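Local atomic coordinates of DUF4595 domain-containing protein (Bacteroides vulgatus, PDB entry 3TZG), a protein that is of unknown function but folds into a porin-like beta barrel and is probably related to membrane beta-barrel proteins. Residues T8-V13 and Q166-L171; T14-E19 and R243-Y248; D104-N109 and Y128-L133; R135-M140 and Y157-N162. All blocks are in the same frame, centred on the assembly; numbering follows the deposited sequence.

Contact 1: residues T8-V13 and Q166-L171; sequences TYVTKV and QANLNL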
loop_
_atom_site.group_PDB
_atom_site.type_symbol
_atom_site.label_atom_id
_atom_site.label_comp_id
_atom_site.label_asym_id
_atom_site.label_seq_id
_atom_site.Cartn_x
_atom_site.Cartn_y
_atom_site.Cartn_z
ATOM N N THR A 8 18.851 -3.521 -6.318
ATOM C CA THR A 8 18.637 -4.982 -6.333
ATOM C C THR A 8 17.161 -5.340 -6.494
ATOM O O THR A 8 16.308 -4.660 -5.927
ATOM C CB THR A 8 19.181 -5.616 -5.056
ATOM O OG1 THR A 8 20.185 -4.776 -4.491
ATOM C CG2 THR A 8 19.705 -7.038 -5.287
ATOM N N TYR A 9 16.873 -6.452 -7.212
ATOM C CA TYR A 9 15.510 -6.889 -7.541
ATOM C C TYR A 9 14.954 -7.962 -6.591
ATOM O O TYR A 9 15.609 -8.951 -6.283
ATOM C CB TYR A 9 15.462 -7.413 -8.984
ATOM C CG TYR A 9 15.349 -6.301 -10.005
ATOM C CD1 TYR A 9 16.327 -5.317 -10.108
ATOM C CD2 TYR A 9 14.287 -6.255 -10.900
ATOM C CE1 TYR A 9 16.220 -4.280 -11.032
ATOM C CE2 TYR A 9 14.180 -5.235 -11.847
ATOM C CZ TYR A 9 15.151 -4.247 -11.909
ATOM O OH TYR A 9 15.066 -3.228 -12.836
ATOM N N VAL A 10 13.722 -7.744 -6.143
ATOM C CA VAL A 10 13.005 -8.659 -5.257
ATOM C C VAL A 10 12.424 -9.749 -6.135
ATOM O O VAL A 10 11.629 -9.459 -7.033
ATOM C CB VAL A 10 11.915 -7.953 -4.377
ATOM C CG1 VAL A 10 11.227 -8.936 -3.427
ATOM C CG2 VAL A 10 12.506 -6.794 -3.595
ATOM N N THR A 11 12.799 -10.996 -5.864
ATOM C CA THR A 11 12.361 -12.136 -6.670
ATOM C C THR A 11 11.315 -13.009 -5.959
ATOM O O THR A 11 10.622 -13.787 -6.621
ATOM C CB THR A 11 13.575 -12.991 -7.031
ATOM O OG1 THR A 11 14.180 -13.496 -5.834
ATOM C CG2 THR A 11 14.601 -12.218 -7.851
ATOM N N LYS A 12 11.208 -12.900 -4.625
ATOM C CA LYS A 12 10.286 -13.724 -3.844
ATOM C C LYS A 12 9.887 -12.974 -2.593
ATOM O O LYS A 12 10.756 -12.443 -1.898
ATOM C CB LYS A 12 10.963 -15.084 -3.506
ATOM C CG LYS A 12 10.108 -16.100 -2.770
ATOM C CD LYS A 12 10.668 -17.494 -2.944
ATOM C CE LYS A 12 11.102 -18.157 -1.658
ATOM N NZ LYS A 12 11.519 -19.568 -1.888
ATOM N N VAL A 13 8.574 -12.910 -2.334
ATOM C CA VAL A 13 7.941 -12.283 -1.164
ATOM C C VAL A 13 7.171 -13.393 -0.440
ATOM O O VAL A 13 6.623 -14.279 -1.091
ATOM C CB VAL A 13 7.062 -11.068 -1.556
ATOM C CG1 VAL A 13 6.329 -10.482 -0.355
ATOM C CG2 VAL A 13 7.899 -9.989 -2.221
ATOM N N GLN A 166 18.062 -0.241 -0.322
ATOM C CA GLN A 166 18.159 -0.129 -1.766
ATOM C C GLN A 166 17.515 -1.370 -2.356
ATOM O O GLN A 166 17.963 -2.478 -2.070
ATOM C CB GLN A 166 19.605 0.047 -2.214
ATOM C CG GLN A 166 19.773 0.869 -3.501
ATOM C CD GLN A 166 19.699 2.367 -3.278
ATOM O OE1 GLN A 166 18.795 3.046 -3.779
ATOM N NE2 GLN A 166 20.661 2.922 -2.540
ATOM N N ALA A 167 16.375 -1.191 -3.049
ATOM C CA ALA A 167 15.618 -2.253 -3.706
ATOM C C ALA A 167 14.864 -1.670 -4.886
ATOM O O ALA A 167 14.707 -0.446 -4.976
ATOM C CB ALA A 167 14.674 -2.919 -2.721
ATOM N N ASN A 168 14.420 -2.530 -5.806
ATOM C CA ASN A 168 13.670 -2.123 -7.001
ATOM C C ASN A 168 12.229 -1.686 -6.625
ATOM O O ASN A 168 11.679 -0.798 -7.266
ATOM C CB ASN A 168 13.643 -3.257 -8.019
ATOM C CG ASN A 168 12.797 -4.444 -7.626
ATOM O OD1 ASN A 168 13.006 -5.090 -6.603
ATOM N ND2 ASN A 168 11.798 -4.741 -8.426
ATOM N N LEU A 169 11.637 -2.305 -5.581
ATOM C CA LEU A 169 10.291 -2.002 -5.110
ATOM C C LEU A 169 10.324 -0.972 -4.010
ATOM O O LEU A 169 11.359 -0.791 -3.362
ATOM C CB LEU A 169 9.581 -3.273 -4.590
ATOM C CG LEU A 169 9.473 -4.507 -5.491
ATOM C CD1 LEU A 169 8.845 -5.631 -4.741
ATOM C CD2 LEU A 169 8.701 -4.216 -6.782
ATOM N N ASN A 170 9.176 -0.297 -3.781
ATOM C CA ASN A 170 9.042 0.660 -2.693
ATOM C C ASN A 170 8.521 -0.130 -1.518
ATOM O O ASN A 170 7.303 -0.277 -1.339
ATOM C CB ASN A 170 8.166 1.857 -3.072
ATOM C CG ASN A 170 8.029 2.874 -1.973
ATOM O OD1 ASN A 170 8.836 2.939 -1.035
ATOM N ND2 ASN A 170 7.023 3.719 -2.075
ATOM N N LEU A 171 9.464 -0.654 -0.717
ATOM C CA LEU A 171 9.191 -1.557 0.407
ATOM C C LEU A 171 8.390 -0.896 1.558
ATOM O O LEU A 171 7.840 -1.654 2.363
ATOM C CB LEU A 171 10.495 -2.174 0.945
ATOM C CG LEU A 171 11.205 -3.051 -0.125
ATOM C CD1 LEU A 171 12.459 -3.643 0.393
ATOM C CD2 LEU A 171 10.275 -4.135 -0.693
HETATM O O HOH W 1 20.777 -2.594 -3.536
#

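Contact 2: residues T14-E19 and R243-Y248; sequences TDLTGE and RIDLSY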
loop_
_atom_site.group_PDB
_atom_site.type_symbol
_atom_site.label_atom_id
_atom_site.label_comp_id
_atom_site.label_asym_id
_atom_site.label_seq_id
_atom_site.Cartn_x
_atom_site.Cartn_y
_atom_site.Cartn_z
ATOM N N THR A 14 7.210 -13.403 0.886
ATOM C CA THR A 14 6.583 -14.462 1.683
ATOM C C THR A 14 5.831 -13.834 2.842
ATOM O O THR A 14 6.436 -13.343 3.796
ATOM C CB THR A 14 7.650 -15.473 2.173
ATOM O OG1 THR A 14 8.477 -15.890 1.084
ATOM C CG2 THR A 14 7.049 -16.667 2.866
ATOM N N ASP A 15 4.510 -13.857 2.745
ATOM C CA ASP A 15 3.610 -13.328 3.759
ATOM C C ASP A 15 3.317 -14.396 4.794
ATOM O O ASP A 15 2.939 -15.515 4.438
ATOM C CB ASP A 15 2.308 -12.820 3.116
ATOM C CG ASP A 15 1.288 -12.250 4.083
ATOM O OD1 ASP A 15 1.689 -11.825 5.201
ATOM O OD2 ASP A 15 0.093 -12.198 3.715
ATOM N N LEU A 16 3.467 -14.047 6.072
ATOM C CA LEU A 16 3.186 -14.991 7.137
ATOM C C LEU A 16 1.924 -14.492 7.886
ATOM O O LEU A 16 1.982 -13.668 8.805
ATOM C CB LEU A 16 4.413 -15.198 8.013
ATOM C CG LEU A 16 5.557 -15.925 7.229
ATOM C CD1 LEU A 16 6.916 -15.695 7.824
ATOM C CD2 LEU A 16 5.283 -17.422 7.060
ATOM N N THR A 17 0.764 -14.949 7.347
ATOM C CA THR A 17 -0.612 -14.669 7.760
ATOM C C THR A 17 -1.180 -15.892 8.519
ATOM O O THR A 17 -1.719 -16.836 7.916
ATOM C CB THR A 17 -1.463 -14.305 6.520
ATOM N N GLY A 18 -1.036 -15.854 9.842
ATOM C CA GLY A 18 -1.512 -16.913 10.727
ATOM C C GLY A 18 -0.541 -18.066 10.874
ATOM O O GLY A 18 0.673 -17.849 10.970
ATOM N N GLU A 19 -1.075 -19.303 10.916
ATOM C CA GLU A 19 -0.276 -20.528 11.064
ATOM C C GLU A 19 0.312 -20.974 9.713
ATOM O O GLU A 19 1.360 -21.626 9.697
ATOM C CB GLU A 19 -1.121 -21.661 11.675
ATOM N N ARG A 243 4.737 -10.142 9.463
ATOM C CA ARG A 243 6.083 -10.548 9.084
ATOM C C ARG A 243 6.108 -10.840 7.571
ATOM O O ARG A 243 5.395 -11.718 7.093
ATOM C CB ARG A 243 6.556 -11.750 9.914
ATOM C CG ARG A 243 7.962 -12.211 9.595
ATOM C CD ARG A 243 8.218 -13.469 10.364
ATOM N NE ARG A 243 9.340 -14.238 9.866
ATOM C CZ ARG A 243 9.867 -15.262 10.516
ATOM N NH1 ARG A 243 9.411 -15.602 11.717
ATOM N NH2 ARG A 243 10.902 -15.913 10.005
ATOM N N ILE A 244 6.924 -10.084 6.840
ATOM C CA ILE A 244 7.134 -10.265 5.409
ATOM C C ILE A 244 8.583 -10.641 5.199
ATOM O O ILE A 244 9.471 -9.933 5.663
ATOM C CB ILE A 244 6.720 -9.013 4.588
ATOM C CG1 ILE A 244 5.179 -8.835 4.611
ATOM C CG2 ILE A 244 7.233 -9.071 3.143
ATOM C CD1 ILE A 244 4.740 -7.708 5.495
ATOM N N ASP A 245 8.819 -11.776 4.550
ATOM C CA ASP A 245 10.174 -12.234 4.234
ATOM C C ASP A 245 10.428 -11.982 2.745
ATOM O O ASP A 245 9.530 -12.213 1.937
ATOM C CB ASP A 245 10.364 -13.711 4.624
ATOM C CG ASP A 245 10.522 -13.971 6.122
ATOM O OD1 ASP A 245 11.254 -13.212 6.782
ATOM O OD2 ASP A 245 10.032 -15.013 6.599
ATOM N N LEU A 246 11.594 -11.430 2.388
ATOM C CA LEU A 246 11.898 -11.096 0.994
ATOM C C LEU A 246 13.213 -11.706 0.524
ATOM O O LEU A 246 14.195 -11.785 1.286
ATOM C CB LEU A 246 11.962 -9.569 0.784
ATOM C CG LEU A 246 10.722 -8.757 1.136
ATOM C CD1 LEU A 246 10.870 -8.130 2.498
ATOM C CD2 LEU A 246 10.534 -7.661 0.162
ATOM N N SER A 247 13.243 -12.118 -0.753
ATOM C CA SER A 247 14.427 -12.709 -1.379
ATOM C C SER A 247 14.822 -11.892 -2.590
ATOM O O SER A 247 13.955 -11.361 -3.292
ATOM C CB SER A 247 14.168 -14.160 -1.762
ATOM O OG SER A 247 15.287 -14.733 -2.414
ATOM N N TYR A 248 16.132 -11.808 -2.841
ATOM C CA TYR A 248 16.706 -11.055 -3.957
ATOM C C TYR A 248 17.512 -11.988 -4.879
ATOM O O TYR A 248 18.160 -11.510 -5.813
ATOM C CB TYR A 248 17.581 -9.914 -3.415
ATOM C CG TYR A 248 16.835 -8.932 -2.537
ATOM C CD1 TYR A 248 16.615 -9.199 -1.188
ATOM C CD2 TYR A 248 16.358 -7.725 -3.051
ATOM C CE1 TYR A 248 15.889 -8.322 -0.388
ATOM C CE2 TYR A 248 15.658 -6.825 -2.250
ATOM C CZ TYR A 248 15.430 -7.130 -0.922
ATOM O OH TYR A 248 14.779 -6.236 -0.127
#

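Contact 3: residues D104-N109 and Y128-L133; sequences DTIFIN and YVFDQL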
loop_
_atom_site.group_PDB
_atom_site.type_symbol
_atom_site.label_atom_id
_atom_site.label_comp_id
_atom_site.label_asym_id
_atom_site.label_seq_id
_atom_site.Cartn_x
_atom_site.Cartn_y
_atom_site.Cartn_z
ATOM N N ASP A 104 4.769 17.988 -2.634
ATOM C CA ASP A 104 5.075 16.566 -2.455
ATOM C C ASP A 104 3.783 15.803 -2.045
ATOM O O ASP A 104 3.613 14.662 -2.488
ATOM C CB ASP A 104 6.208 16.360 -1.422
ATOM C CG ASP A 104 7.588 16.071 -2.002
ATOM O OD1 ASP A 104 7.657 15.560 -3.149
ATOM O OD2 ASP A 104 8.597 16.261 -1.267
ATOM N N THR A 105 2.878 16.467 -1.214
ATOM C CA THR A 105 1.587 15.992 -0.665
ATOM C C THR A 105 0.712 15.308 -1.718
ATOM O O THR A 105 0.586 15.817 -2.836
ATOM C CB THR A 105 0.818 17.152 -0.060
ATOM O OG1 THR A 105 1.728 17.917 0.741
ATOM C CG2 THR A 105 -0.409 16.705 0.752
ATOM N N ILE A 106 0.138 14.127 -1.347
ATOM C CA ILE A 106 -0.704 13.285 -2.205
ATOM C C ILE A 106 -2.065 13.141 -1.591
ATOM O O ILE A 106 -2.203 12.714 -0.446
ATOM C CB ILE A 106 -0.088 11.884 -2.469
ATOM C CG1 ILE A 106 1.371 11.963 -2.954
ATOM C CG2 ILE A 106 -0.940 11.057 -3.437
ATOM C CD1 ILE A 106 2.097 10.640 -2.951
ATOM N N PHE A 107 -3.088 13.462 -2.387
ATOM C CA PHE A 107 -4.503 13.311 -2.047
ATOM C C PHE A 107 -5.024 12.112 -2.776
ATOM O O PHE A 107 -4.860 12.029 -4.001
ATOM C CB PHE A 107 -5.303 14.585 -2.411
ATOM C CG PHE A 107 -4.866 15.816 -1.659
ATOM C CD1 PHE A 107 -3.817 16.598 -2.125
ATOM C CD2 PHE A 107 -5.455 16.156 -0.442
ATOM C CE1 PHE A 107 -3.387 17.713 -1.401
ATOM C CE2 PHE A 107 -5.004 17.250 0.292
ATOM C CZ PHE A 107 -3.980 18.028 -0.196
ATOM N N ILE A 108 -5.580 11.141 -2.035
ATOM C CA ILE A 108 -6.192 9.955 -2.634
ATOM C C ILE A 108 -7.669 9.972 -2.241
ATOM O O ILE A 108 -8.003 10.008 -1.056
ATOM C CB ILE A 108 -5.456 8.634 -2.234
ATOM C CG1 ILE A 108 -3.947 8.708 -2.600
ATOM C CG2 ILE A 108 -6.124 7.431 -2.891
ATOM C CD1 ILE A 108 -3.111 7.545 -2.253
ATOM N N ASN A 109 -8.550 10.000 -3.221
ATOM C CA ASN A 109 -9.994 10.005 -2.943
ATOM C C ASN A 109 -10.641 8.865 -3.691
ATOM O O ASN A 109 -10.497 8.784 -4.920
ATOM C CB ASN A 109 -10.638 11.339 -3.301
ATOM C CG ASN A 109 -9.987 12.513 -2.601
ATOM O OD1 ASN A 109 -10.299 12.829 -1.456
ATOM N ND2 ASN A 109 -9.028 13.160 -3.263
ATOM N N TYR A 128 -1.439 12.264 2.208
ATOM C CA TYR A 128 -0.078 11.795 2.494
ATOM C C TYR A 128 0.820 13.001 2.489
ATOM O O TYR A 128 0.914 13.664 1.461
ATOM C CB TYR A 128 0.359 10.728 1.475
ATOM C CG TYR A 128 -0.457 9.457 1.566
ATOM C CD1 TYR A 128 -1.766 9.408 1.091
ATOM C CD2 TYR A 128 0.078 8.299 2.125
ATOM C CE1 TYR A 128 -2.549 8.268 1.251
ATOM C CE2 TYR A 128 -0.692 7.148 2.281
ATOM C CZ TYR A 128 -2.005 7.140 1.841
ATOM O OH TYR A 128 -2.754 6.002 1.945
ATOM N N VAL A 129 1.406 13.337 3.661
ATOM C CA VAL A 129 2.265 14.514 3.863
ATOM C C VAL A 129 3.713 14.047 4.089
ATOM O O VAL A 129 3.956 13.151 4.895
ATOM C CB VAL A 129 1.715 15.354 5.037
ATOM C CG1 VAL A 129 2.668 16.481 5.417
ATOM C CG2 VAL A 129 0.340 15.914 4.687
ATOM N N PHE A 130 4.655 14.637 3.335
ATOM C CA PHE A 130 6.089 14.286 3.320
ATOM C C PHE A 130 6.938 15.417 3.834
ATOM O O PHE A 130 6.573 16.581 3.642
ATOM C CB PHE A 130 6.540 13.947 1.873
ATOM C CG PHE A 130 5.771 12.822 1.225
ATOM C CD1 PHE A 130 4.500 13.037 0.697
ATOM C CD2 PHE A 130 6.292 11.539 1.187
ATOM C CE1 PHE A 130 3.755 11.976 0.182
ATOM C CE2 PHE A 130 5.556 10.482 0.650
ATOM C CZ PHE A 130 4.304 10.706 0.138
ATOM N N ASP A 131 8.086 15.105 4.423
ATOM C CA ASP A 131 9.001 16.129 4.912
ATOM C C ASP A 131 9.957 16.616 3.772
ATOM O O ASP A 131 9.805 16.209 2.613
ATOM C CB ASP A 131 9.803 15.599 6.123
ATOM C CG ASP A 131 10.702 14.401 5.878
ATOM O OD1 ASP A 131 11.033 14.133 4.695
ATOM O OD2 ASP A 131 11.118 13.759 6.873
ATOM N N GLN A 132 10.935 17.478 4.119
ATOM C CA GLN A 132 11.916 18.033 3.184
ATOM C C GLN A 132 12.694 16.918 2.452
ATOM O O GLN A 132 12.924 17.041 1.255
ATOM C CB GLN A 132 12.897 18.944 3.931
ATOM C CG GLN A 132 12.241 20.129 4.622
ATOM C CD GLN A 132 12.746 21.406 4.043
ATOM O OE1 GLN A 132 13.935 21.747 4.162
ATOM N NE2 GLN A 132 11.861 22.153 3.407
ATOM N N LEU A 133 13.055 15.823 3.157
ATOM C CA LEU A 133 13.831 14.714 2.598
ATOM C C LEU A 133 12.970 13.723 1.778
ATOM O O LEU A 133 13.507 12.730 1.285
ATOM C CB LEU A 133 14.556 13.954 3.712
ATOM C CG LEU A 133 15.952 14.464 4.060
ATOM C CD1 LEU A 133 15.895 15.754 4.887
ATOM C CD2 LEU A 133 16.699 13.435 4.871
HETATM O O HOH W 2 4.007 16.880 1.417
#

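Contact 4: residues R135-M140 and Y157-N162; sequences RLKEVM and YNYDNN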
loop_
_atom_site.group_PDB
_atom_site.type_symbol
_atom_site.label_atom_id
_atom_site.label_comp_id
_atom_site.label_asym_id
_atom_site.label_seq_id
_atom_site.Cartn_x
_atom_site.Cartn_y
_atom_site.Cartn_z
ATOM N N ARG A 135 10.488 11.899 2.914
ATOM C CA ARG A 135 9.998 10.841 3.798
ATOM C C ARG A 135 8.548 11.057 4.157
ATOM O O ARG A 135 8.177 12.183 4.466
ATOM C CB ARG A 135 10.844 10.767 5.083
ATOM C CG ARG A 135 12.268 10.312 4.815
ATOM C CD ARG A 135 13.096 10.316 6.064
ATOM N NE ARG A 135 13.241 11.658 6.625
ATOM C CZ ARG A 135 14.071 11.966 7.611
ATOM N NH1 ARG A 135 14.873 11.043 8.127
ATOM N NH2 ARG A 135 14.133 13.206 8.068
ATOM N N LEU A 136 7.724 9.982 4.138
ATOM C CA LEU A 136 6.301 10.078 4.510
ATOM C C LEU A 136 6.195 10.277 6.030
ATOM O O LEU A 136 6.585 9.385 6.789
ATOM C CB LEU A 136 5.535 8.829 4.042
ATOM C CG LEU A 136 4.072 8.747 4.427
ATOM C CD1 LEU A 136 3.290 9.892 3.816
ATOM C CD2 LEU A 136 3.494 7.439 4.020
ATOM N N LYS A 137 5.726 11.457 6.468
ATOM C CA LYS A 137 5.692 11.799 7.889
ATOM C C LYS A 137 4.344 11.554 8.517
ATOM O O LYS A 137 4.292 11.104 9.669
ATOM C CB LYS A 137 6.109 13.252 8.126
ATOM C CG LYS A 137 7.648 13.365 8.292
ATOM C CD LYS A 137 8.193 12.798 9.659
ATOM C CE LYS A 137 9.688 12.809 9.818
ATOM N NZ LYS A 137 10.289 14.179 9.707
ATOM N N GLU A 138 3.259 11.832 7.777
ATOM C CA GLU A 138 1.886 11.681 8.283
ATOM C C GLU A 138 0.921 11.282 7.213
ATOM O O GLU A 138 1.064 11.686 6.053
ATOM C CB GLU A 138 1.372 12.978 8.904
ATOM C CG GLU A 138 2.128 13.501 10.093
ATOM C CD GLU A 138 1.697 14.891 10.506
ATOM O OE1 GLU A 138 0.634 15.367 10.048
ATOM O OE2 GLU A 138 2.411 15.484 11.344
ATOM N N VAL A 139 -0.080 10.512 7.613
ATOM C CA VAL A 139 -1.178 10.066 6.755
ATOM C C VAL A 139 -2.483 10.341 7.484
ATOM O O VAL A 139 -2.655 9.919 8.622
ATOM C CB VAL A 139 -1.094 8.585 6.303
ATOM C CG1 VAL A 139 -2.216 8.257 5.300
ATOM C CG2 VAL A 139 0.288 8.233 5.745
HETATM N N MSE A 140 -3.380 11.068 6.847
HETATM C CA MSE A 140 -4.700 11.382 7.386
HETATM C C MSE A 140 -5.746 10.750 6.502
HETATM O O MSE A 140 -5.711 10.939 5.278
HETATM C CB MSE A 140 -4.916 12.884 7.510
HETATM C CG MSE A 140 -4.084 13.499 8.595
HETATM SE SE MSE A 140 -2.877 14.858 7.923
HETATM C CE MSE A 140 -1.707 13.840 6.796
ATOM N N TYR A 157 4.840 8.890 11.360
ATOM C CA TYR A 157 6.001 8.010 11.118
ATOM C C TYR A 157 7.285 8.626 11.607
ATOM O O TYR A 157 7.581 9.785 11.311
ATOM C CB TYR A 157 6.154 7.680 9.612
ATOM C CG TYR A 157 4.984 6.910 9.056
ATOM C CD1 TYR A 157 4.902 5.530 9.205
ATOM C CD2 TYR A 157 3.913 7.567 8.471
ATOM C CE1 TYR A 157 3.788 4.819 8.766
ATOM C CE2 TYR A 157 2.793 6.869 8.024
ATOM C CZ TYR A 157 2.741 5.491 8.155
ATOM O OH TYR A 157 1.642 4.800 7.700
ATOM N N ASN A 158 8.086 7.819 12.293
ATOM C CA ASN A 158 9.379 8.243 12.831
ATOM C C ASN A 158 10.535 7.536 12.068
ATOM O O ASN A 158 10.456 6.333 11.833
ATOM C CB ASN A 158 9.442 7.952 14.324
ATOM C CG ASN A 158 10.717 8.424 14.948
ATOM O OD1 ASN A 158 11.754 7.738 14.908
ATOM N ND2 ASN A 158 10.683 9.624 15.500
ATOM N N TYR A 159 11.605 8.301 11.724
ATOM C CA TYR A 159 12.796 7.871 10.975
ATOM C C TYR A 159 14.114 8.197 11.729
ATOM O O TYR A 159 15.173 8.343 11.094
ATOM C CB TYR A 159 12.809 8.570 9.606
ATOM C CG TYR A 159 11.601 8.260 8.755
ATOM C CD1 TYR A 159 11.588 7.155 7.904
ATOM C CD2 TYR A 159 10.485 9.092 8.763
ATOM C CE1 TYR A 159 10.472 6.859 7.116
ATOM C CE2 TYR A 159 9.360 8.798 7.994
ATOM C CZ TYR A 159 9.358 7.680 7.176
ATOM O OH TYR A 159 8.267 7.423 6.407
ATOM N N ASP A 160 14.062 8.326 13.077
ATOM C CA ASP A 160 15.230 8.732 13.870
ATOM C C ASP A 160 16.347 7.699 13.813
ATOM O O ASP A 160 17.504 8.084 13.926
ATOM C CB ASP A 160 14.842 9.005 15.334
ATOM C CG ASP A 160 13.875 10.172 15.505
ATOM O OD1 ASP A 160 13.788 11.023 14.573
ATOM O OD2 ASP A 160 13.204 10.238 16.564
ATOM N N ASN A 161 16.022 6.416 13.605
ATOM C CA ASN A 161 17.020 5.341 13.525
ATOM C C ASN A 161 17.748 5.372 12.168
ATOM O O ASN A 161 18.782 4.729 12.033
ATOM C CB ASN A 161 16.383 3.957 13.769
ATOM C CG ASN A 161 15.902 3.683 15.186
ATOM O OD1 ASN A 161 16.101 4.484 16.108
ATOM N ND2 ASN A 161 15.279 2.506 15.399
ATOM N N ASN A 162 17.223 6.147 11.189
ATOM C CA ASN A 162 17.747 6.352 9.829
ATOM C C ASN A 162 18.056 5.017 9.140
ATOM O O ASN A 162 19.191 4.739 8.742
ATOM C CB ASN A 162 18.988 7.264 9.811
ATOM C CG ASN A 162 18.651 8.736 9.776
ATOM O OD1 ASN A 162 18.012 9.294 10.685
ATOM N ND2 ASN A 162 19.083 9.397 8.711
HETATM O O HOH W 3 15.866 11.420 11.162
#

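Contact 1: residues T8-V13 and Q166-L171
The contact joins the N-terminal segment leading into strand 12-15, the first of the barrel, to the long connection that leaves strand 163-164 toward helix 181-188. The two segments do not pair with each other as strands; Asn168 joins them, through backbone and side chain together. Asn168 N donates to Thr8 O at 2.8 Å, from above the carbonyl plane. Its CG takes the crowded position between the backbone N and the carbonyl carbon (chi1 70°), and from there Asn168 OD1 accepts from Val10 N at 2.8 Å, an N-H bond of 156°. The two bonds thus bracket Tyr9. The amide lies nearly parallel to the Tyr9 ring, 10° between planes, with Asn168 CB over the ring's centre, 3.9 Å from the centroid, in a CH-pi contact. ND2 is bonded to the hydroxyl of Tyr28, whose ring also meets Tyr9 edge-to-face. An alanine here removes the amide, so the chain at Tyr9-Val10 would probably be held less firmly against residues 166-171 and the Tyr9 ring less well fixed. Behind the amide, Val10 CB packs crosswise on Leu169 CD1 at 3.9 Å, beside Leu26 and Tyr28. Beside Thr8 a water lies 2.5 Å from Thr8 OG1 and donates a weak bond to Gln166 O. Farther along, Thr11 and Lys12 both face Ser247 in a classic beta bulge, while Leu171 touches Leu246 of strand 239-247. The arrangement is that of a long inter-strand connection packed against the chain start of a closed up-and-down beta barrel.

Contact 2: residues T14-E19 and R243-Y248
Three backbone bonds tie the segments. Asp245 N donates to Thr14 O at 3.0 Å, almost straight (175°) and onto a lone pair in the carbonyl plane. Thr14 N returns the bond to Asp245 O at 2.8 Å, more bent, so these two residues form an antiparallel hydrogen-bonded pair. Leu16 N then reaches Arg243 O at 3.2 Å, nearly along the C=O axis. This is the seam of the barrel: strand 12-15 lies against strand 239-247, first beside last, and closes the wall. Asp15 and Ile244, the next, non-hydrogen-bonded pair, face the other side of the wall from Thr14 and Asp245. On the Thr14 side Arg243 runs out extended, CG anti to the backbone N (chi1 -179°), and Arg243 NE forms a salt bridge to Asp245 OD2 at 3.4 Å, its hydrogen bond weak. Leu16 lies alongside, pointing the same way, its CD1 over one guanidinium face, 3.5 Å from Arg243 NE. An alanine here takes away the guanidinium, and Leu16 and the Asp245 carboxylate would probably be less firmly positioned at this edge. Arg230 of strand 227-235 adds a long, weak ion pair to Asp245 OD1 and brings its own guanidinium close to that of Arg243. Thr14 CB meets Asp245 CB at 4.1 Å.

Contact 3: residues D104-N109 and Y128-L133
Four side chains share one first torsion: in Ile106, Ile108, Tyr128 and Phe130 the gamma branch (CG1 or CG) stands anti to the carbonyl carbon, beside the backbone N (chi1 -65° in Tyr128). With chi2 anti as well (179° in Ile108), each isoleucine carries CD1 out to an aromatic ring of the other strand. Ile108 CD1 meets Tyr128 CE1 at 3.6 Å, crossing obliquely. Two residues back, Ile106 CD1 does the same to Phe130 CE1 at 3.8 Å, so two isoleucine-aromatic pairs sit side by side on one face of the hairpin formed by strands 105-114 and 120-130. Beneath them Ile106 and Tyr128 form an antiparallel hydrogen-bonded pair. Ile106 N donates to Tyr128 O at 2.9 Å and Tyr128 N to Ile106 O at 2.8 Å, both in the carbonyl plane. Thr105 and Val129 point to the other face, methyl beside methyl. Where the pairing ends, a water bridges the strands, 2.6 Å from Thr105 OG1 and accepting from Phe130 N at 3.0 Å. Tyr186 and Phe187 of helix 181-188 cover the isoleucine face, and Tyr128 OH is bonded to Asp177 O. Cohesion here rests mainly on two backbone bonds and apolar contact, with one water bridging at the end of the pairing, while at the open end of the hairpin Asp104 forms a salt bridge to Arg195 and Asp131 turns to the next strand.

Contact 4: residues R135-M140 and Y157-N162
At the open end of the hairpin formed by strands 136-145 and 150-158, Tyr157 at the end of the second strand and Tyr159 just beyond it lean over the first. Tyr159 has CG anti to the carbonyl carbon (chi1 -60°), which lays its ring along residues 135-137. Tyr159 OH donates to Leu136 O at 2.6 Å, in the carbonyl plane and on a lone pair. Arg135 bends at chi3 (-63°) and sets Arg135 CD over one face of the Tyr159 ring, 4.0 Å from its centroid, a CH-pi contact. Beyond it the guanidinium is tilted 27° to the ring, with NH1 donating to a water that bridges to Tyr159 O. Lys137, bent at chi2 and chi4, slides past in the opposite direction, Lys137 CE 3.9 Å from Tyr159 CD2 at the ring edge. Asp131 gathers both charges in salt bridges, to Arg135 NE and Lys137 NZ. Tyr157 shares the first torsion of Tyr159. At its ring edge Tyr157 CE2 meets Val139 CG2, 3.7 Å away, and its hydroxyl is bonded to Asp177 N; Tyr157 N donates to Lys137 O at 2.8 Å. Asn158 extends anti to its backbone N, and OD1 accepts from Asp160 N in an Asx turn, while Asn158 ND2 donates a hydrogen bond to Asp160 OD2 at 2.8 Å from above the carboxylate plane.

Contacts 2, 3 and 4 lie in the wall of one antiparallel barrel, and contact 1 packs a connection against its first strand. Contacts 1 and 2 share strand 12-15, their centres about 14 Å apart; their segments alternate along the chain, and Lys12 and Thr11 are hydrogen-bonded through the backbone to Ser247. Contacts 3 and 4 follow in series, both between the two segments of contact 1. The centres of contacts 3 and 4 are about 11 Å apart, and strands 120-130 and 136-145 are neighbours, joined by Val129 to Lys137 and Glu138. Contacts 2 and 3 lie on opposite sides of the chain's centre, about 28 Å between centres. Local hairpins thus build the wall, and first-to-last strand pairing closes it.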